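Local coordinates for protein separin (Saccharomyces cerevisiae, PDB 5U1T) that is a caspase-like cysteine protease that cleaves the MCD1/SCC1 subunit of cohesin at the onset of anaphase, allowing chromosomes to segregate, at residues 1365-1370 and 1382-1387; 1562-1567 and 1585-1590; 60-63 and 69-72; 53-58 and 76-81; 404-409 and 444-449. One frame throughout, in Å; residues are numbered along the deposited sequence.

Interaction 1: 1365-1370 and 1382-1387; sequences SCHLFP and ITRVPS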
# COMPACT_ATOMS: atom_id res chain seq x y z
N SER A 1365 35.75 -1.14 15.98
CA SER A 1365 36.49 -2.00 15.07
C SER A 1365 37.72 -2.60 15.74
O SER A 1365 38.19 -3.66 15.32
CB SER A 1365 36.90 -1.24 13.81
OG SER A 1365 37.93 -0.31 14.09
N CYS A 1366 38.23 -1.94 16.78
CA CYS A 1366 39.44 -2.41 17.44
C CYS A 1366 39.18 -3.13 18.77
O CYS A 1366 40.11 -3.63 19.40
CB CYS A 1366 40.40 -1.24 17.69
SG CYS A 1366 41.05 -0.46 16.19
N HIS A 1367 37.93 -3.17 19.20
CA HIS A 1367 37.58 -3.76 20.48
C HIS A 1367 38.06 -5.20 20.70
O HIS A 1367 38.52 -5.55 21.79
CB HIS A 1367 36.09 -3.72 20.66
CG HIS A 1367 35.59 -4.69 21.68
ND1 HIS A 1367 35.43 -4.36 23.00
CD2 HIS A 1367 35.23 -5.99 21.56
CE1 HIS A 1367 34.97 -5.41 23.66
NE2 HIS A 1367 34.85 -6.41 22.81
N LEU A 1368 37.93 -6.04 19.68
CA LEU A 1368 38.25 -7.46 19.83
C LEU A 1368 39.69 -7.73 20.21
O LEU A 1368 39.96 -8.72 20.88
CB LEU A 1368 37.92 -8.25 18.56
CG LEU A 1368 38.69 -7.99 17.25
CD1 LEU A 1368 38.57 -9.19 16.29
CD2 LEU A 1368 38.22 -6.70 16.57
N PHE A 1369 40.62 -6.88 19.78
CA PHE A 1369 42.04 -7.12 20.09
C PHE A 1369 42.32 -6.91 21.57
O PHE A 1369 41.91 -5.91 22.16
CB PHE A 1369 42.94 -6.22 19.24
CG PHE A 1369 43.08 -6.66 17.81
CD1 PHE A 1369 43.93 -7.70 17.47
CD2 PHE A 1369 42.34 -6.04 16.80
CE1 PHE A 1369 44.06 -8.12 16.13
CE2 PHE A 1369 42.46 -6.45 15.46
CZ PHE A 1369 43.32 -7.50 15.13
N PRO A 1370 43.03 -7.86 22.18
CA PRO A 1370 43.44 -7.73 23.58
C PRO A 1370 44.65 -6.81 23.71
O PRO A 1370 45.74 -7.27 24.04
CB PRO A 1370 43.78 -9.17 23.97
CG PRO A 1370 44.24 -9.79 22.69
CD PRO A 1370 43.45 -9.14 21.59
N ILE A 1382 45.24 0.39 33.13
CA ILE A 1382 44.42 0.77 31.98
C ILE A 1382 42.95 0.40 32.12
O ILE A 1382 42.61 -0.71 32.53
CB ILE A 1382 44.96 0.09 30.69
CG1 ILE A 1382 46.39 0.53 30.39
CG2 ILE A 1382 44.05 0.37 29.50
CD1 ILE A 1382 47.00 -0.20 29.23
N THR A 1383 42.07 1.35 31.79
CA THR A 1383 40.69 1.02 31.47
C THR A 1383 40.40 1.46 30.04
O THR A 1383 41.01 2.40 29.54
CB THR A 1383 39.67 1.67 32.43
OG1 THR A 1383 39.96 3.07 32.56
CG2 THR A 1383 39.73 1.03 33.78
N ARG A 1384 39.46 0.77 29.39
CA ARG A 1384 38.94 1.17 28.09
C ARG A 1384 37.75 2.10 28.20
O ARG A 1384 37.00 2.09 29.17
CB ARG A 1384 38.52 -0.05 27.29
CG ARG A 1384 39.63 -1.00 27.01
CD ARG A 1384 39.23 -1.87 25.89
NE ARG A 1384 40.20 -2.93 25.65
CZ ARG A 1384 40.08 -3.81 24.67
NH1 ARG A 1384 39.04 -3.74 23.85
NH2 ARG A 1384 40.99 -4.75 24.51
N VAL A 1385 37.57 2.92 27.17
CA VAL A 1385 36.40 3.78 27.10
C VAL A 1385 35.94 3.83 25.64
O VAL A 1385 36.76 3.70 24.74
CB VAL A 1385 36.73 5.18 27.67
CG1 VAL A 1385 36.16 6.26 26.80
CG2 VAL A 1385 36.24 5.30 29.10
N PRO A 1386 34.63 3.95 25.38
CA PRO A 1386 34.23 3.96 23.97
C PRO A 1386 34.31 5.33 23.28
O PRO A 1386 34.28 5.35 22.05
CB PRO A 1386 32.78 3.46 24.03
CG PRO A 1386 32.30 3.81 25.40
CD PRO A 1386 33.49 3.73 26.30
N SER A 1387 34.45 6.43 24.02
CA SER A 1387 34.56 7.76 23.41
C SER A 1387 34.96 8.88 24.39
O SER A 1387 34.84 8.71 25.60
CB SER A 1387 33.23 8.13 22.75
OG SER A 1387 32.24 8.35 23.75

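Interaction 2: 1562-1567 and 1585-1590; sequences LSVSYA and PVIYGL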
# COMPACT_ATOMS: atom_id res chain seq x y z
N LEU A 1562 44.99 -2.88 45.73
CA LEU A 1562 45.18 -2.45 44.34
C LEU A 1562 43.87 -1.96 43.73
O LEU A 1562 42.78 -2.41 44.08
CB LEU A 1562 45.76 -3.59 43.49
CG LEU A 1562 47.14 -4.16 43.85
CD1 LEU A 1562 47.58 -5.28 42.93
CD2 LEU A 1562 48.16 -3.05 43.84
N SER A 1563 44.00 -1.02 42.79
CA SER A 1563 42.92 -0.61 41.91
C SER A 1563 42.49 -1.77 41.01
O SER A 1563 43.25 -2.70 40.80
CB SER A 1563 43.35 0.58 41.06
OG SER A 1563 44.33 0.19 40.10
N VAL A 1564 41.28 -1.70 40.44
CA VAL A 1564 40.79 -2.76 39.57
C VAL A 1564 41.74 -2.93 38.38
O VAL A 1564 41.87 -4.02 37.84
CB VAL A 1564 39.33 -2.47 39.06
CG1 VAL A 1564 39.32 -1.47 37.90
CG2 VAL A 1564 38.63 -3.76 38.64
N SER A 1565 42.42 -1.85 38.01
CA SER A 1565 43.33 -1.88 36.88
C SER A 1565 44.60 -2.66 37.17
O SER A 1565 44.85 -3.69 36.55
CB SER A 1565 43.68 -0.46 36.47
OG SER A 1565 42.57 0.17 35.86
N TYR A 1566 45.40 -2.16 38.11
CA TYR A 1566 46.61 -2.87 38.52
C TYR A 1566 46.27 -4.29 38.96
O TYR A 1566 47.00 -5.23 38.65
CB TYR A 1566 47.35 -2.13 39.65
CG TYR A 1566 48.01 -0.81 39.26
CD1 TYR A 1566 49.11 -0.77 38.40
CD2 TYR A 1566 47.56 0.40 39.78
CE1 TYR A 1566 49.72 0.45 38.04
CE2 TYR A 1566 48.16 1.60 39.44
CZ TYR A 1566 49.23 1.63 38.57
OH TYR A 1566 49.80 2.84 38.26
N ALA A 1567 45.14 -4.46 39.65
CA ALA A 1567 44.74 -5.77 40.17
C ALA A 1567 44.52 -6.76 39.05
O ALA A 1567 44.83 -7.94 39.19
CB ALA A 1567 43.49 -5.66 41.02
N PRO A 1585 40.11 -11.18 30.06
CA PRO A 1585 39.46 -10.10 30.81
C PRO A 1585 39.84 -8.69 30.36
O PRO A 1585 40.97 -8.49 29.95
CB PRO A 1585 39.93 -10.34 32.25
CG PRO A 1585 40.97 -11.36 32.18
CD PRO A 1585 40.78 -12.14 30.95
N VAL A 1586 38.88 -7.76 30.44
CA VAL A 1586 39.03 -6.37 30.02
C VAL A 1586 38.13 -5.46 30.87
O VAL A 1586 37.12 -5.93 31.39
CB VAL A 1586 38.70 -6.20 28.50
CG1 VAL A 1586 37.29 -6.73 28.18
CG2 VAL A 1586 38.88 -4.76 28.04
N ILE A 1587 38.50 -4.20 31.06
CA ILE A 1587 37.71 -3.24 31.83
C ILE A 1587 37.26 -2.03 31.01
O ILE A 1587 38.05 -1.46 30.27
CB ILE A 1587 38.49 -2.67 33.02
CG1 ILE A 1587 39.10 -3.77 33.88
CG2 ILE A 1587 37.60 -1.79 33.87
CD1 ILE A 1587 40.21 -3.24 34.81
N TYR A 1588 36.00 -1.63 31.13
CA TYR A 1588 35.55 -0.36 30.57
C TYR A 1588 35.11 0.59 31.69
O TYR A 1588 34.58 0.14 32.71
CB TYR A 1588 34.41 -0.57 29.57
CG TYR A 1588 34.84 -1.01 28.18
CD1 TYR A 1588 35.19 -2.32 27.92
CD2 TYR A 1588 34.86 -0.11 27.12
CE1 TYR A 1588 35.55 -2.73 26.66
CE2 TYR A 1588 35.22 -0.51 25.85
CZ TYR A 1588 35.57 -1.82 25.63
OH TYR A 1588 35.95 -2.25 24.38
N GLY A 1589 35.35 1.89 31.52
CA GLY A 1589 34.96 2.88 32.51
C GLY A 1589 36.13 3.45 33.29
O GLY A 1589 37.21 3.67 32.74
N LEU A 1590 35.93 3.68 34.59
CA LEU A 1590 36.96 4.28 35.44
C LEU A 1590 37.61 3.26 36.39
O LEU A 1590 36.97 2.33 36.85
CB LEU A 1590 36.35 5.42 36.26
CG LEU A 1590 35.60 6.47 35.43
CD1 LEU A 1590 35.19 7.66 36.29
CD2 LEU A 1590 36.45 6.90 34.25

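Interaction 3: 60-63 and 69-72; sequences SLLK and GHIN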
# COMPACT_ATOMS: atom_id res chain seq x y z
N SER A 60 -36.22 -18.14 -28.38
CA SER A 60 -35.62 -18.32 -27.07
C SER A 60 -34.17 -17.92 -27.01
O SER A 60 -33.73 -17.27 -26.07
CB SER A 60 -35.71 -19.76 -26.63
OG SER A 60 -37.01 -20.02 -26.17
N LEU A 61 -33.42 -18.35 -28.02
CA LEU A 61 -32.01 -18.03 -28.09
C LEU A 61 -31.80 -16.54 -28.23
O LEU A 61 -31.00 -15.95 -27.51
CB LEU A 61 -31.34 -18.75 -29.27
CG LEU A 61 -29.86 -18.39 -29.26
CD1 LEU A 61 -28.98 -19.62 -29.11
CD2 LEU A 61 -29.45 -17.58 -30.51
N LEU A 62 -32.52 -15.94 -29.16
CA LEU A 62 -32.38 -14.54 -29.49
C LEU A 62 -32.68 -13.66 -28.29
O LEU A 62 -32.05 -12.63 -28.08
CB LEU A 62 -33.30 -14.19 -30.66
CG LEU A 62 -32.73 -14.73 -31.97
CD1 LEU A 62 -33.67 -14.45 -33.11
CD2 LEU A 62 -31.37 -14.11 -32.21
N LYS A 63 -33.66 -14.09 -27.52
CA LYS A 63 -34.09 -13.38 -26.34
C LYS A 63 -33.02 -13.52 -25.29
O LYS A 63 -32.72 -12.58 -24.55
CB LYS A 63 -35.41 -13.95 -25.84
CG LYS A 63 -36.05 -13.15 -24.75
CD LYS A 63 -37.54 -13.41 -24.73
CE LYS A 63 -37.88 -14.79 -24.15
NZ LYS A 63 -37.88 -14.80 -22.66
N GLY A 69 -32.72 -7.60 -32.80
CA GLY A 69 -32.99 -7.27 -34.18
C GLY A 69 -33.24 -8.51 -34.99
O GLY A 69 -33.91 -8.46 -36.01
N HIS A 70 -32.74 -9.64 -34.52
CA HIS A 70 -33.03 -10.89 -35.21
C HIS A 70 -34.44 -11.41 -34.89
O HIS A 70 -34.97 -12.27 -35.59
CB HIS A 70 -31.99 -11.93 -34.87
CG HIS A 70 -30.74 -11.84 -35.69
ND1 HIS A 70 -29.76 -10.91 -35.44
CD2 HIS A 70 -30.32 -12.57 -36.75
CE1 HIS A 70 -28.78 -11.07 -36.32
NE2 HIS A 70 -29.10 -12.07 -37.12
N ILE A 71 -35.04 -10.87 -33.84
CA ILE A 71 -36.42 -11.21 -33.56
C ILE A 71 -37.30 -10.65 -34.68
O ILE A 71 -38.22 -11.32 -35.15
CB ILE A 71 -36.85 -10.68 -32.18
CG1 ILE A 71 -36.00 -11.32 -31.09
CG2 ILE A 71 -38.28 -11.03 -31.89
CD1 ILE A 71 -36.14 -10.63 -29.76
N ASN A 72 -37.00 -9.44 -35.13
CA ASN A 72 -37.78 -8.81 -36.20
C ASN A 72 -37.80 -9.63 -37.47
O ASN A 72 -38.84 -9.80 -38.13
CB ASN A 72 -37.22 -7.43 -36.54
CG ASN A 72 -37.16 -6.51 -35.35
OD1 ASN A 72 -36.63 -6.86 -34.28
ND2 ASN A 72 -37.70 -5.31 -35.52

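Interaction 4: 53-58 and 76-81; sequences HSLNSI and KQHLMI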
# COMPACT_ATOMS: atom_id res chain seq x y z
N HIS A 53 -41.18 -25.69 -33.42
CA HIS A 53 -40.01 -26.06 -32.68
C HIS A 53 -38.86 -25.15 -33.07
O HIS A 53 -38.25 -24.49 -32.21
CB HIS A 53 -39.66 -27.52 -32.93
CG HIS A 53 -38.58 -28.01 -32.04
ND1 HIS A 53 -38.82 -28.51 -30.78
CD2 HIS A 53 -37.23 -28.02 -32.20
CE1 HIS A 53 -37.67 -28.84 -30.21
NE2 HIS A 53 -36.69 -28.54 -31.05
N SER A 54 -38.57 -25.09 -34.37
CA SER A 54 -37.55 -24.19 -34.88
C SER A 54 -37.85 -22.76 -34.48
O SER A 54 -36.95 -22.04 -34.08
CB SER A 54 -37.44 -24.30 -36.38
OG SER A 54 -37.22 -25.64 -36.75
N LEU A 55 -39.10 -22.35 -34.55
CA LEU A 55 -39.48 -21.01 -34.14
C LEU A 55 -39.23 -20.74 -32.65
O LEU A 55 -38.57 -19.77 -32.29
CB LEU A 55 -40.96 -20.76 -34.46
CG LEU A 55 -41.22 -20.27 -35.89
CD1 LEU A 55 -42.73 -20.18 -36.20
CD2 LEU A 55 -40.49 -18.93 -36.08
N ASN A 56 -39.77 -21.58 -31.78
CA ASN A 56 -39.57 -21.39 -30.37
C ASN A 56 -38.10 -21.49 -29.97
O ASN A 56 -37.64 -20.83 -29.04
CB ASN A 56 -40.37 -22.41 -29.58
CG ASN A 56 -40.12 -22.28 -28.10
OD1 ASN A 56 -39.23 -22.94 -27.56
ND2 ASN A 56 -40.87 -21.41 -27.45
N SER A 57 -37.36 -22.35 -30.67
CA SER A 57 -35.96 -22.52 -30.41
C SER A 57 -35.21 -21.21 -30.69
O SER A 57 -34.40 -20.76 -29.88
CB SER A 57 -35.44 -23.68 -31.25
OG SER A 57 -34.04 -23.72 -31.22
N ILE A 58 -35.53 -20.57 -31.81
CA ILE A 58 -34.90 -19.32 -32.22
C ILE A 58 -35.34 -18.12 -31.36
O ILE A 58 -34.51 -17.32 -30.94
CB ILE A 58 -35.17 -19.00 -33.71
CG1 ILE A 58 -34.66 -20.12 -34.62
CG2 ILE A 58 -34.47 -17.73 -34.11
CD1 ILE A 58 -35.37 -20.21 -36.01
N LYS A 76 -41.00 -11.71 -39.15
CA LYS A 76 -41.34 -11.49 -40.54
C LYS A 76 -41.61 -12.81 -41.25
O LYS A 76 -42.59 -12.96 -42.01
CB LYS A 76 -40.22 -10.72 -41.24
CG LYS A 76 -40.68 -9.93 -42.44
CD LYS A 76 -39.56 -9.74 -43.43
CE LYS A 76 -40.14 -9.43 -44.81
NZ LYS A 76 -39.18 -8.59 -45.56
N GLN A 77 -40.74 -13.78 -40.99
CA GLN A 77 -40.96 -15.14 -41.48
C GLN A 77 -42.23 -15.74 -40.91
O GLN A 77 -43.02 -16.39 -41.61
CB GLN A 77 -39.77 -16.03 -41.13
CG GLN A 77 -38.58 -15.78 -42.02
CD GLN A 77 -37.32 -16.38 -41.48
OE1 GLN A 77 -36.29 -16.36 -42.15
NE2 GLN A 77 -37.38 -16.91 -40.25
N HIS A 78 -42.43 -15.49 -39.62
CA HIS A 78 -43.56 -16.05 -38.91
C HIS A 78 -44.88 -15.48 -39.47
O HIS A 78 -45.87 -16.22 -39.65
CB HIS A 78 -43.41 -15.77 -37.42
CG HIS A 78 -44.21 -16.68 -36.54
ND1 HIS A 78 -44.01 -16.76 -35.18
CD2 HIS A 78 -45.22 -17.53 -36.83
CE1 HIS A 78 -44.86 -17.63 -34.66
NE2 HIS A 78 -45.61 -18.10 -35.64
N LEU A 79 -44.89 -14.18 -39.76
CA LEU A 79 -46.05 -13.50 -40.34
C LEU A 79 -46.38 -14.09 -41.69
O LEU A 79 -47.55 -14.25 -42.02
CB LEU A 79 -45.79 -12.01 -40.49
CG LEU A 79 -45.85 -11.17 -39.22
CD1 LEU A 79 -45.69 -9.70 -39.56
CD2 LEU A 79 -47.14 -11.44 -38.47
N MET A 80 -45.35 -14.44 -42.45
CA MET A 80 -45.55 -15.06 -43.74
C MET A 80 -46.13 -16.46 -43.58
O MET A 80 -46.93 -16.90 -44.39
CB MET A 80 -44.24 -15.11 -44.53
CG MET A 80 -44.44 -15.39 -46.03
SD MET A 80 -45.65 -14.31 -46.86
CE MET A 80 -45.65 -14.94 -48.55
N ILE A 81 -45.74 -17.16 -42.52
CA ILE A 81 -46.28 -18.49 -42.22
C ILE A 81 -47.78 -18.42 -41.94
O ILE A 81 -48.56 -19.25 -42.43
CB ILE A 81 -45.56 -19.12 -41.03
CG1 ILE A 81 -44.14 -19.49 -41.44
CG2 ILE A 81 -46.34 -20.32 -40.49
CD1 ILE A 81 -43.32 -20.09 -40.36

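Interaction 5: 404-409 and 444-449; sequences LFKSHS and SAQSAQ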
# COMPACT_ATOMS: atom_id res chain seq x y z
N LEU A 404 -52.27 -1.66 3.69
CA LEU A 404 -53.35 -1.56 4.67
C LEU A 404 -54.18 -2.84 4.74
O LEU A 404 -54.61 -3.24 5.83
CB LEU A 404 -54.26 -0.37 4.34
CG LEU A 404 -53.67 1.02 4.54
CD1 LEU A 404 -54.78 2.09 4.55
CD2 LEU A 404 -52.86 1.07 5.82
N PHE A 405 -54.42 -3.47 3.60
CA PHE A 405 -55.20 -4.71 3.56
C PHE A 405 -54.31 -5.88 3.90
O PHE A 405 -54.78 -6.99 4.14
CB PHE A 405 -55.83 -4.94 2.18
CG PHE A 405 -56.79 -3.88 1.78
CD1 PHE A 405 -57.41 -3.08 2.72
CD2 PHE A 405 -57.09 -3.68 0.44
CE1 PHE A 405 -58.31 -2.10 2.34
CE2 PHE A 405 -57.99 -2.71 0.06
CZ PHE A 405 -58.60 -1.92 1.01
N LYS A 406 -53.02 -5.62 3.92
CA LYS A 406 -52.04 -6.68 4.07
C LYS A 406 -52.29 -7.78 3.02
O LYS A 406 -52.39 -8.96 3.37
CB LYS A 406 -52.09 -7.26 5.49
CG LYS A 406 -51.97 -6.21 6.59
CD LYS A 406 -51.52 -6.82 7.93
CE LYS A 406 -51.50 -5.77 9.03
NZ LYS A 406 -52.86 -5.14 9.22
N SER A 407 -52.33 -7.40 1.75
CA SER A 407 -52.68 -8.32 0.67
C SER A 407 -51.60 -8.49 -0.36
O SER A 407 -51.22 -7.53 -1.02
CB SER A 407 -53.94 -7.85 -0.05
OG SER A 407 -54.01 -8.42 -1.35
N HIS A 408 -51.13 -9.71 -0.55
CA HIS A 408 -50.21 -9.97 -1.64
C HIS A 408 -50.86 -9.76 -3.01
O HIS A 408 -50.16 -9.45 -3.99
CB HIS A 408 -49.65 -11.39 -1.56
CG HIS A 408 -48.42 -11.59 -2.38
ND1 HIS A 408 -48.37 -12.47 -3.45
CD2 HIS A 408 -47.19 -11.03 -2.30
CE1 HIS A 408 -47.17 -12.44 -3.98
NE2 HIS A 408 -46.43 -11.58 -3.31
N SER A 409 -52.18 -9.92 -3.09
CA SER A 409 -52.88 -9.75 -4.36
C SER A 409 -52.78 -8.33 -4.87
O SER A 409 -52.44 -8.10 -6.03
CB SER A 409 -54.34 -10.15 -4.23
OG SER A 409 -54.45 -11.54 -3.98
N SER A 444 -42.31 -4.46 1.30
CA SER A 444 -43.65 -4.50 1.87
C SER A 444 -44.27 -5.90 1.81
O SER A 444 -45.23 -6.19 2.53
CB SER A 444 -44.55 -3.48 1.17
OG SER A 444 -44.64 -3.74 -0.23
N ALA A 445 -43.70 -6.77 0.97
CA ALA A 445 -44.23 -8.12 0.79
C ALA A 445 -44.23 -8.91 2.10
O ALA A 445 -43.30 -8.79 2.90
CB ALA A 445 -43.44 -8.86 -0.28
N GLN A 446 -45.26 -9.74 2.27
CA GLN A 446 -45.59 -10.39 3.53
C GLN A 446 -44.76 -11.59 3.96
O GLN A 446 -44.94 -12.08 5.08
CB GLN A 446 -47.04 -10.88 3.49
CG GLN A 446 -47.96 -9.97 2.74
CD GLN A 446 -48.41 -8.82 3.60
OE1 GLN A 446 -47.63 -8.26 4.36
NE2 GLN A 446 -49.66 -8.50 3.50
N SER A 447 -43.92 -12.12 3.09
CA SER A 447 -43.15 -13.31 3.44
C SER A 447 -41.96 -13.40 2.52
O SER A 447 -41.82 -12.59 1.62
CB SER A 447 -44.00 -14.58 3.34
OG SER A 447 -44.05 -15.09 2.02
N ALA A 448 -41.12 -14.39 2.76
CA ALA A 448 -39.90 -14.54 1.99
C ALA A 448 -40.22 -14.95 0.57
O ALA A 448 -39.67 -14.41 -0.38
CB ALA A 448 -38.97 -15.55 2.64
N GLN A 449 -41.14 -15.91 0.43
CA GLN A 449 -41.54 -16.34 -0.90
C GLN A 449 -42.23 -15.21 -1.66
O GLN A 449 -42.04 -15.05 -2.87
CB GLN A 449 -42.45 -17.57 -0.83
CG GLN A 449 -41.69 -18.88 -1.03
CD GLN A 449 -40.75 -18.83 -2.25
OE1 GLN A 449 -41.11 -18.32 -3.33
NE2 GLN A 449 -39.54 -19.38 -2.08

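Interaction 1: 1365-1370 and 1382-1387
Arg1384 reaches from strand 1382-1385 to a type I beta turn, Cys1366 to Phe1369, in the loop that follows the parallel neighbouring strand 1353-1362. The contact is buried in the C50 peptidase region, and its main bonds run from one guanidinium to backbone oxygens. NH1 of Arg1384 bonds His1367 O at 2.8 Å, almost straight at 172°, meeting a lone pair in the carbonyl plane and keeping the oxygen within the guanidinium plane. NH2 of Arg1384 takes Phe1369 O, also at 2.8 Å, by a more bent bond of 136° that is tilted out of both planes. A chain extended from CG to NE, with CG opposite the carbonyl carbon (chi1 -61°), spans the distance to the loop. NE of Arg1384 forms a salt bridge with Glu1372, and NH1 adds a weak hydrogen bond to Tyr1588 OH. Cys1366 O is served separately, by Trp1371 NE1. A leucine in place of Arg1384 would probably leave His1367 O and Phe1369 O without these donors and Glu1372 without this counter-charge in the interior. The His1367 ring stands nearly perpendicular to the guanidinium; its NE2 makes a weak hydrogen bond to Ala1500 O, and its ND1, hydrogen-bonded to Tyr1588 OH, lies 3.8 Å from Arg1384 NH1.

Interaction 2: 1562-1567 and 1585-1590
Val1564 and Ile1587 make a small, buried apolar contact that seats the first turn of helix 1564-1571 on strand 1585-1589, which runs antiparallel to 1524-1528 and is also backbone-bonded to strand 1382-1385. Their side chains point at each other and meet tip to tip, with CG1 of Val1564 3.7 Å from CD1 of Ile1587. CG1 takes the crowded position between the backbone N and the carbonyl carbon (chi1 80°), a turn that brings both valine branches to Ile1587 CD1, CG1 being the nearer and CG2 of Val1564 standing 4.2 Å off. That one methyl of Ile1587 also lies 3.5 Å from Val1564 O and 4.0 Å from Ser1565 CA, nestling against the backbone of the helix start as well as its side chain. No hydrogen bond joins the two segments. The helix turn is organised from within: Ser1563 is its N-cap, and its OG accepts from Tyr1566 N at 3.3 Å. Around the pair, Leu1526 of strand 1524-1528 touches both Val1564 and Ile1587, and Met1548 adds to the packing on Val1564. The helix thus lies packed against the beta sheet, consistent with the layered alpha/beta fold of caspase-like (clan CD) peptidases.

Interaction 3: 60-63 and 69-72
Leu62 packs its two methyls astride the CB of His70, and this is the close part of the contact between helix 48-64 and helix 69-87. CD1 and CD2 of Leu62 each lie 3.5 Å from His70 CB, the leucine crossing the histidine side chain at about a right angle. CD1 of Leu62 also rests on the backbone, 3.5 Å from His70 O and 3.9 Å from Ile71 N. Lower on the same side chain, Leu62 CB meets Ile71 CG1 at 4.0 Å; with CG1 opposite the carbonyl carbon (chi1 -62°), the longer branch of Ile71 is swung back to the first helix. Leu62 and Ile71 are buried; their side chains meet through carbon alone, with no hydrogen bond between the segments. The solvent side is looser: the partly exposed His70 offers mainly its CB, its imidazole turning away from helix 48-64, and the partly exposed Lys63 leads its amine end away from 69-72. An alanine at Leu62 is likely to open a gap beside His70 CB and Ile71 CG1, leaving the two helix ends without their main apolar link. The pair closes the turn end of an antiparallel helical hairpin, with Met67 of the connecting loop on Leu62 and Tyr127 on Ile71; beyond it, Lys63 bonds Asn498 and Asn72 bonds Arg466, tying the hairpin to later parts of the helical region.

Interaction 4: 53-58 and 76-81
Leu55 sets a methyl squarely over one face of the His78 imidazole, a CH-pi contact between helix 48-64 and helix 69-87. CD1 of Leu55 sits 3.5 Å from the ring centroid of His78 and only 6° off the ring normal, so the ring atoms are almost equally distant, from 3.6 Å at NE2 to 3.8 Å at CG. The two side chains cross obliquely. His78 carries CG opposite its backbone N (chi1 -159°), which brings the ring to where Leu55 CD1 lies over its face. One turn on, CD1 of Ile81 lies 4.2 Å from the same Leu55 CD1, giving the methyl an aliphatic neighbour besides the ring. These helices are the two antiparallel arms of a helical hairpin, and helix 91-103 covers the histidine further: Phe100 meets both Leu55 and the His78 ring, its plane about 70° from that of the imidazole. Both ring nitrogens of His78 are hydrogen-bonded, NE2 to Glu97 and ND1 to Tyr59 OH, which should hold the ring's rotation with a face toward Leu55 CD1. The nearby carboxylate of Glu97 would tend to favour a protonated imidazole. Another protein chain packs against Lys76, Leu79 and Met80 of helix 69-87.

Interaction 5: 404-409 and 444-449
Gln446 brings its side-chain amide up to the backbone of Lys406, a residue with positive phi (53°) that serves as the C-prime position of the Schellman motif ending helix 388-404. The contact thus joins two tight helix-to-helix turns, 404-409 and 444-449, lying side by side at the surface. NE2 of Gln446 is 2.8 Å from Lys406 O, but the model places the same nitrogen too near Lys406 C, so the exact pose of the amide is doubtful. Ser407 N, 3.4 Å from Gln446 NE2, is another donor and offers no bond. A bend at chi2 (-81°) turns the glutamine amide to this spot, beside Lys406 CB, while the amine end of the lysine heads away. Each turn is stabilised within itself: Ser407 is the N-cap of helix 408-425, its OG bonded to Phe410 N, and Ser447 caps helix 448-458 through Lys450 N. His408 bridges to helix 448-458, packing on Glu453 and Ile454 and making a weak hydrogen bond from NE2 to Lys450 O. With polar groups meeting at the exposed surface, the chemistry implies a division of labour: the capping serines order each turn, while the amide and His408 make a modest polar link between them.

Interactions 1 and 2 sit in the catalytic half, their centres 13 Å apart, and are linked directly: Arg1384 N meets Ile1587 O at 2.8 Å, joining strand 1382-1385 of one sheet to 1585-1589 of another. Both are core, yet the first is charged and hydrogen-bonded, the second aliphatic. Interactions 3 and 4, also buried, lie on the opposite side of the chain's centre and hold the same two helices, 48-64 and 69-87, with interaction 3 nested near the turn and 4 farther along the arms; their leucines pack on histidines, one at CB, the other over the ring. Interaction 5, about 36 Å from interaction 3 between centres, is an exposed polar contact whose amide pose is doubtful.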